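Long-range contact in FACT complex subunit POB3 (Chaetomium thermophilum var. thermophilum, PDB 4KHB), which is the N-terminal PH-like part of a FACT subunit that probably helps reorganize nucleosomes during transcription, replication and DNA repair: residues Glu8-Ile13 and Gln80-Arg85. Sequence-based numbering, arbitrary orientation.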
# COMPACT_ATOMS: atom_id res chain seq x y z
N GLU H 8 -22.45 2.97 -17.77
CA GLU H 8 -22.43 2.16 -16.57
C GLU H 8 -21.98 3.02 -15.40
O GLU H 8 -20.86 3.55 -15.40
CB GLU H 8 -21.51 0.95 -16.72
CG GLU H 8 -22.04 -0.13 -17.64
CD GLU H 8 -23.19 -0.90 -17.00
OE1 GLU H 8 -23.34 -0.83 -15.77
OE2 GLU H 8 -23.93 -1.57 -17.74
N SER H 9 -22.84 3.15 -14.40
CA SER H 9 -22.57 4.06 -13.29
C SER H 9 -22.39 3.29 -12.00
O SER H 9 -23.02 2.25 -11.79
CB SER H 9 -23.69 5.09 -13.16
OG SER H 9 -23.41 6.01 -12.13
N PHE H 10 -21.54 3.81 -11.12
CA PHE H 10 -21.26 3.17 -9.85
C PHE H 10 -21.17 4.25 -8.78
O PHE H 10 -20.50 5.27 -8.98
CB PHE H 10 -19.95 2.37 -9.91
CG PHE H 10 -19.99 1.20 -10.86
CD1 PHE H 10 -19.68 1.36 -12.20
CD2 PHE H 10 -20.36 -0.05 -10.40
CE1 PHE H 10 -19.72 0.28 -13.07
CE2 PHE H 10 -20.40 -1.14 -11.26
CZ PHE H 10 -20.08 -0.97 -12.59
N ASP H 11 -21.85 4.04 -7.66
CA ASP H 11 -21.92 5.07 -6.63
C ASP H 11 -20.97 4.81 -5.47
O ASP H 11 -20.52 3.68 -5.26
CB ASP H 11 -23.36 5.19 -6.12
CG ASP H 11 -24.14 6.28 -6.82
OD1 ASP H 11 -23.58 7.39 -6.99
OD2 ASP H 11 -25.30 6.04 -7.20
N HIS H 12 -20.67 5.87 -4.72
CA HIS H 12 -19.84 5.79 -3.52
C HIS H 12 -18.42 5.30 -3.81
O HIS H 12 -17.92 4.39 -3.14
CB HIS H 12 -20.51 4.92 -2.45
CG HIS H 12 -20.07 5.25 -1.05
ND1 HIS H 12 -20.25 6.50 -0.49
CD2 HIS H 12 -19.46 4.50 -0.11
CE1 HIS H 12 -19.77 6.50 0.74
NE2 HIS H 12 -19.29 5.30 1.00
N ILE H 13 -17.78 5.90 -4.80
CA ILE H 13 -16.43 5.49 -5.20
C ILE H 13 -15.41 6.58 -4.87
O ILE H 13 -15.65 7.76 -5.11
CB ILE H 13 -16.38 5.16 -6.70
CG1 ILE H 13 -17.44 4.11 -7.06
CG2 ILE H 13 -14.98 4.70 -7.11
CD1 ILE H 13 -17.30 2.80 -6.29
N GLN H 80 -18.31 -6.32 -3.90
CA GLN H 80 -17.84 -7.57 -4.48
C GLN H 80 -18.71 -8.00 -5.66
O GLN H 80 -18.24 -8.62 -6.61
CB GLN H 80 -17.81 -8.67 -3.41
CG GLN H 80 -17.21 -10.00 -3.88
CD GLN H 80 -16.95 -10.96 -2.73
OE1 GLN H 80 -17.88 -11.44 -2.08
NE2 GLN H 80 -15.68 -11.24 -2.47
N GLU H 81 -20.00 -7.66 -5.58
CA GLU H 81 -20.97 -8.00 -6.62
C GLU H 81 -20.71 -7.24 -7.93
O GLU H 81 -21.22 -7.62 -8.99
CB GLU H 81 -22.39 -7.73 -6.10
CG GLU H 81 -23.16 -6.65 -6.85
CD GLU H 81 -24.28 -6.04 -6.03
OE1 GLU H 81 -25.37 -5.81 -6.58
OE2 GLU H 81 -24.06 -5.79 -4.82
N ASP H 82 -19.90 -6.19 -7.86
CA ASP H 82 -19.70 -5.30 -9.00
C ASP H 82 -18.73 -5.86 -10.04
O ASP H 82 -18.60 -5.29 -11.12
CB ASP H 82 -19.20 -3.93 -8.53
CG ASP H 82 -20.23 -3.15 -7.74
OD1 ASP H 82 -21.44 -3.27 -8.04
OD2 ASP H 82 -19.83 -2.42 -6.81
N TYR H 83 -18.05 -6.95 -9.71
CA TYR H 83 -16.99 -7.48 -10.58
C TYR H 83 -17.40 -7.81 -12.01
O TYR H 83 -16.73 -7.40 -12.96
CB TYR H 83 -16.29 -8.69 -9.95
CG TYR H 83 -15.27 -9.29 -10.88
CD1 TYR H 83 -14.01 -8.72 -11.01
CD2 TYR H 83 -15.56 -10.41 -11.65
CE1 TYR H 83 -13.07 -9.25 -11.88
CE2 TYR H 83 -14.63 -10.94 -12.52
CZ TYR H 83 -13.39 -10.36 -12.62
OH TYR H 83 -12.46 -10.89 -13.48
N GLU H 84 -18.49 -8.55 -12.15
CA GLU H 84 -18.91 -9.07 -13.45
C GLU H 84 -19.28 -7.95 -14.43
O GLU H 84 -19.01 -8.05 -15.63
CB GLU H 84 -20.02 -10.13 -13.28
CG GLU H 84 -21.34 -9.62 -12.72
CD GLU H 84 -22.52 -10.47 -13.16
OE1 GLU H 84 -22.30 -11.48 -13.86
OE2 GLU H 84 -23.67 -10.11 -12.83
N ARG H 85 -19.89 -6.90 -13.90
CA ARG H 85 -20.22 -5.72 -14.69
C ARG H 85 -18.95 -5.01 -15.15
O ARG H 85 -18.82 -4.64 -16.31
CB ARG H 85 -21.08 -4.76 -13.85
CG ARG H 85 -22.35 -4.28 -14.53
CD ARG H 85 -23.26 -3.56 -13.54
NE ARG H 85 -23.28 -2.12 -13.77
CZ ARG H 85 -23.46 -1.21 -12.81
NH1 ARG H 85 -23.63 -1.59 -11.55
NH2 ARG H 85 -23.46 0.08 -13.12
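Arg85 reaches from near the start of helix 83-92 to strand 8-11, and its guanidinium meets three consecutive residues there, a compact case of one cation serving a carboxylate, a carbonyl and an aromatic ring at once. OE1 of Glu8 accepts a hydrogen bond from Arg85 NE and a weak one from NH2, both within one salt bridge; the modelled OE1 to NE distance of 2.4 Å is very short and its exact value doubtful. That same NH2 also donates to the backbone O of Ser9 at 2.6 Å, approaching 32° out of the carbonyl plane. A bend at chi3 (108°) swings NE toward Glu8. The guanidinium lies almost flat on the Phe10 ring, planes 14° apart, with Arg85 CZ 3.8 Å from the ring centroid in an off-centre cation-pi contact. Phe10 CE2 comes within 3.3 Å of Arg85 NH1. Asp82 OD1 lies at the ring edge, near its plane, with the carboxylate turned steeply against the ring; OD2 accepts a hydrogen bond from Gln79 N. Phe10 is buried, its ring also meeting Phe78 edge-to-face and touching Leu86 and Ile89. Within this N-terminal PH domain, the contact thus joins helix 83-92 to strand 8-11, an outer strand of its sheet, which pairs on with strand 22-27.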